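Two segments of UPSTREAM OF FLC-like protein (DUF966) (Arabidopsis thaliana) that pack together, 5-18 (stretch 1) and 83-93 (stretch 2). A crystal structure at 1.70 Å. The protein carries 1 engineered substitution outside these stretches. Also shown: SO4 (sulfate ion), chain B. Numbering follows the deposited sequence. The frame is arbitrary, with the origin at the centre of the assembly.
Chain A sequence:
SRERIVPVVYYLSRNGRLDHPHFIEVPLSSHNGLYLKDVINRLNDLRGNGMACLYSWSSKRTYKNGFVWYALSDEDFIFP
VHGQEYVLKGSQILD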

# COMPACT_ATOMS: atom_id res chain seq x y z
N ILE A 5 5.95 12.51 -7.22
CA ILE A 5 6.15 11.33 -6.39
C ILE A 5 5.40 11.56 -5.08
O ILE A 5 5.24 12.68 -4.59
CB ILE A 5 7.65 11.00 -6.17
CG1 ILE A 5 8.34 12.05 -5.29
CG2 ILE A 5 8.41 10.81 -7.49
CD1 ILE A 5 8.42 11.63 -3.85
N VAL A 6 4.82 10.49 -4.59
CA VAL A 6 4.10 10.59 -3.33
C VAL A 6 4.72 9.65 -2.31
O VAL A 6 5.22 8.56 -2.64
CB VAL A 6 2.58 10.38 -3.47
CG1 VAL A 6 1.94 11.40 -4.41
CG2 VAL A 6 2.19 8.98 -3.84
N PRO A 7 4.66 10.07 -1.03
CA PRO A 7 5.15 9.25 0.07
C PRO A 7 4.16 8.13 0.41
O PRO A 7 2.98 8.38 0.54
CB PRO A 7 5.23 10.27 1.22
CG PRO A 7 4.16 11.37 0.89
CD PRO A 7 4.12 11.40 -0.63
N VAL A 8 4.65 6.90 0.56
CA VAL A 8 3.78 5.78 0.96
C VAL A 8 4.39 5.07 2.14
O VAL A 8 5.57 4.70 2.08
CB VAL A 8 3.53 4.83 -0.23
CG1 VAL A 8 2.67 3.64 0.19
CG2 VAL A 8 2.88 5.57 -1.41
N VAL A 9 3.61 4.82 3.20
CA VAL A 9 4.06 3.98 4.31
C VAL A 9 3.32 2.65 4.17
O VAL A 9 2.12 2.66 3.92
CB VAL A 9 3.80 4.62 5.69
CG1 VAL A 9 3.98 3.64 6.86
CG2 VAL A 9 4.72 5.83 5.94
N TYR A 10 4.04 1.53 4.32
CA TYR A 10 3.32 0.24 4.32
C TYR A 10 3.78 -0.65 5.47
O TYR A 10 4.96 -0.70 5.86
CB TYR A 10 3.40 -0.48 2.95
CG TYR A 10 4.77 -0.97 2.53
CD1 TYR A 10 5.64 -0.15 1.82
CD2 TYR A 10 5.22 -2.23 2.89
CE1 TYR A 10 6.90 -0.60 1.43
CE2 TYR A 10 6.48 -2.70 2.50
CZ TYR A 10 7.34 -1.87 1.81
OH TYR A 10 8.58 -2.33 1.44
N TYR A 11 2.82 -1.44 6.01
CA TYR A 11 3.06 -2.42 7.06
C TYR A 11 2.94 -3.81 6.45
O TYR A 11 2.05 -4.04 5.62
CB TYR A 11 1.95 -2.34 8.11
CG TYR A 11 2.02 -1.09 8.94
CD1 TYR A 11 1.45 0.09 8.46
CD2 TYR A 11 2.64 -1.09 10.18
CE1 TYR A 11 1.49 1.23 9.25
CE2 TYR A 11 2.71 0.06 10.97
CZ TYR A 11 2.12 1.21 10.48
OH TYR A 11 2.14 2.40 11.17
N LEU A 12 3.92 -4.68 6.67
CA LEU A 12 3.71 -6.06 6.22
C LEU A 12 3.30 -6.89 7.41
O LEU A 12 3.87 -6.75 8.49
CB LEU A 12 5.02 -6.66 5.69
CG LEU A 12 5.57 -5.94 4.48
CD1 LEU A 12 6.85 -6.64 4.00
CD2 LEU A 12 4.50 -5.91 3.36
N SER A 13 2.34 -7.79 7.19
CA SER A 13 1.79 -8.56 8.28
C SER A 13 2.01 -10.01 7.92
O SER A 13 1.54 -10.43 6.86
CB SER A 13 0.29 -8.24 8.42
OG SER A 13 -0.29 -9.10 9.39
N ARG A 14 2.72 -10.76 8.76
CA ARG A 14 2.90 -12.17 8.46
C ARG A 14 2.07 -12.99 9.44
O ARG A 14 0.92 -13.35 9.16
CB ARG A 14 4.40 -12.46 8.45
CG ARG A 14 5.16 -11.70 7.37
CD ARG A 14 6.61 -12.06 7.61
NE ARG A 14 7.59 -11.60 6.62
CZ ARG A 14 8.09 -10.36 6.55
NH1 ARG A 14 7.70 -9.41 7.38
NH2 ARG A 14 8.99 -10.08 5.62
N ASN A 15 2.65 -13.25 10.61
CA ASN A 15 1.96 -13.87 11.73
C ASN A 15 1.09 -12.82 12.42
O ASN A 15 0.08 -13.14 13.04
CB ASN A 15 2.96 -14.47 12.71
CG ASN A 15 4.02 -15.28 11.98
OD1 ASN A 15 3.69 -16.28 11.35
ND2 ASN A 15 5.26 -14.85 12.04
N GLY A 16 1.51 -11.56 12.29
CA GLY A 16 0.85 -10.45 12.95
C GLY A 16 1.80 -9.27 13.10
O GLY A 16 1.98 -8.75 14.20
N ARG A 17 2.46 -8.93 11.99
CA ARG A 17 3.10 -7.63 11.79
C ARG A 17 4.32 -7.46 12.69
O ARG A 17 4.52 -6.37 13.23
CB ARG A 17 2.10 -6.49 12.00
CG ARG A 17 1.65 -5.83 10.70
CD ARG A 17 1.14 -4.45 11.19
NE ARG A 17 -0.33 -4.40 11.07
CZ ARG A 17 -1.09 -3.31 11.36
NH1 ARG A 17 -0.52 -2.17 11.75
NH2 ARG A 17 -2.40 -3.39 11.29
N LEU A 18 5.15 -8.51 12.79
CA LEU A 18 6.29 -8.55 13.71
C LEU A 18 7.32 -7.45 13.42
O LEU A 18 8.43 -7.55 13.92
CB LEU A 18 7.00 -9.92 13.64
CG LEU A 18 6.20 -11.20 13.82
CD1 LEU A 18 5.97 -11.87 12.47
CD2 LEU A 18 6.95 -12.17 14.73
N GLY A 83 -3.53 13.79 6.03
CA GLY A 83 -2.99 14.87 5.22
C GLY A 83 -2.11 14.39 4.08
O GLY A 83 -0.89 14.45 4.18
N GLN A 84 -2.78 13.96 2.98
CA GLN A 84 -2.16 13.37 1.80
C GLN A 84 -1.30 12.17 2.19
O GLN A 84 -0.33 11.86 1.50
CB GLN A 84 -1.34 14.38 1.00
CG GLN A 84 -1.91 14.67 -0.39
CD GLN A 84 -1.71 13.53 -1.36
OE1 GLN A 84 -0.59 13.08 -1.61
NE2 GLN A 84 -2.81 13.06 -1.93
N GLU A 85 -1.68 11.53 3.30
CA GLU A 85 -0.96 10.41 3.89
C GLU A 85 -1.53 9.10 3.37
O GLU A 85 -2.75 8.88 3.50
CB GLU A 85 -1.14 10.44 5.40
CG GLU A 85 0.07 9.97 6.16
CD GLU A 85 -0.20 10.01 7.65
OE1 GLU A 85 -0.12 11.12 8.21
OE2 GLU A 85 -0.52 8.94 8.24
N TYR A 86 -0.64 8.29 2.77
CA TYR A 86 -0.97 6.99 2.20
C TYR A 86 -0.36 5.92 3.09
O TYR A 86 0.86 5.91 3.30
CB TYR A 86 -0.47 6.79 0.77
CG TYR A 86 -1.13 7.69 -0.25
CD1 TYR A 86 -2.43 7.44 -0.67
CD2 TYR A 86 -0.45 8.77 -0.78
CE1 TYR A 86 -3.05 8.23 -1.62
CE2 TYR A 86 -1.06 9.60 -1.71
CZ TYR A 86 -2.35 9.31 -2.15
OH TYR A 86 -2.96 10.12 -3.06
N VAL A 87 -1.25 5.05 3.62
CA VAL A 87 -0.81 4.00 4.54
C VAL A 87 -1.45 2.72 4.05
O VAL A 87 -2.68 2.65 3.97
CB VAL A 87 -1.21 4.24 6.02
CG1 VAL A 87 -0.80 3.06 6.88
CG2 VAL A 87 -0.66 5.53 6.62
N LEU A 88 -0.60 1.73 3.77
CA LEU A 88 -1.10 0.47 3.25
C LEU A 88 -0.69 -0.63 4.22
O LEU A 88 0.25 -0.49 5.00
CB LEU A 88 -0.40 0.16 1.92
CG LEU A 88 -0.48 1.22 0.81
CD1 LEU A 88 0.18 0.72 -0.46
CD2 LEU A 88 -1.88 1.71 0.51
N LYS A 89 -1.32 -1.80 4.02
CA LYS A 89 -0.94 -3.02 4.72
C LYS A 89 -0.89 -4.10 3.66
O LYS A 89 -1.76 -4.24 2.83
CB LYS A 89 -1.92 -3.37 5.82
CG LYS A 89 -1.61 -4.65 6.62
CD LYS A 89 -2.84 -4.90 7.48
CE LYS A 89 -2.64 -5.75 8.69
NZ LYS A 89 -3.97 -6.34 9.04
N GLY A 90 0.26 -4.80 3.59
CA GLY A 90 0.31 -6.06 2.83
C GLY A 90 0.20 -7.22 3.78
O GLY A 90 1.04 -7.38 4.66
N SER A 91 -0.81 -8.07 3.52
CA SER A 91 -1.09 -9.19 4.42
C SER A 91 -0.54 -10.42 3.72
O SER A 91 -0.92 -10.68 2.58
CB SER A 91 -2.59 -9.29 4.60
OG SER A 91 -3.04 -8.19 5.39
N GLN A 92 0.32 -11.19 4.39
CA GLN A 92 0.94 -12.33 3.69
C GLN A 92 -0.12 -13.32 3.22
O GLN A 92 -0.94 -13.77 4.04
CB GLN A 92 1.87 -13.08 4.67
CG GLN A 92 2.59 -14.26 4.05
CD GLN A 92 3.40 -14.96 5.13
OE1 GLN A 92 3.15 -14.83 6.33
NE2 GLN A 92 4.26 -15.86 4.74
N ILE A 93 -0.05 -13.70 1.92
CA ILE A 93 -0.96 -14.73 1.39
C ILE A 93 -0.51 -16.11 1.86
O ILE A 93 0.70 -16.40 1.84
CB ILE A 93 -0.97 -14.61 -0.13
CG1 ILE A 93 -1.67 -13.29 -0.52
CG2 ILE A 93 -1.72 -15.80 -0.70
CD1 ILE A 93 -1.52 -13.06 -2.02
S SO4 B . 10.93 -7.31 4.84
O1 SO4 B . 10.84 -8.52 4.05
O2 SO4 B . 12.20 -6.69 4.64
O3 SO4 B . 9.89 -6.40 4.43
O4 SO4 B . 10.77 -7.63 6.23
O HOH W 1 -0.84 -13.27 7.12

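Parallel β-strands far apart in sequence are joined by a ladder of backbone hydrogen bonds, while their side chains decide what each face of the sheet is suited to meet. The two segments of this UPSTREAM OF FLC-like protein illustrate the rule. No touching pair is closer than 72 residues in sequence, yet the strands run in the same direction, their axes inclined by 22°, and together the stretches bury 765 Å².

The ladder alternates in the manner of parallel sheets. On the first strand, the odd-numbered residues from Val9 to Ser13 each use both N and O, reaching to two residues that flank their partner in register. Val9 N donates to Tyr86 O (3.0 Å) and Val9 O accepts from Leu88 N (2.9 Å); Tyr11 N donates to Leu88 O (2.9 Å) and Tyr11 O accepts from Gly90 N (2.8 Å); Ser13 N donates to Gly90 O (2.9 Å) and Ser13 O accepts from Gln92 N (2.9 Å). Longer CA-H...O contacts fill the intervals, as between Tyr10 CA and Leu88 O at 3.2 Å.

Tyr86 gives up the most surface to its neighbour. Its chi1 in the m well carries the ring back along the first strand, so that Tyr86 CE2 lies 3.9 Å from Val6 CG2, while Pro7 O meets the ring edge, 3.7 Å from Tyr86 CD2. An aromatic residue suits this place because one flat side chain can span several residues of the opposing strand: Val8 joins in as well, its CG2 4.2 Å from Tyr86 CB. The phenol can still serve a polar group, and Gln84 NE2 donates to Tyr86 OH at 3.2 Å within the second stretch. The backbone pays a price, for Tyr86 N is buried by the contact without a partner in the model.

The same face continues with Leu88, whose CD1 is 3.9 Å from Val8 CG1 and whose CB is 4.0 Å from Tyr10 CB. Val8 and Leu88 are wholly aliphatic and bring no polar end into the buried face; Tyr10 does, and its OH is hydrogen-bonded elsewhere in the structure. Further along, Gly90 makes room for Leu12: an ideal CB on the glycine would sit just 3.2 Å from Leu12 CD2.

The other face is more open, and Lys89 covers the most surface there. Its side chain is extended, with all four chi angles t, and its methylene groups run past Tyr11 and Ser13, bringing Lys89 CE to 3.9 Å from Ser13 CB. A long side chain suits a partly exposed site, where its aliphatic length can pack while its amine remains near the surface. The amine is not paired with an acid here: Lys89 NZ and Arg17 NH2, like charges, approach to 4.0 Å, although Arg17 is poorly ordered. Beside Lys89, Tyr11 turns its ring edge to Val87, with Tyr11 CE1 3.8 Å from Val87 CG1.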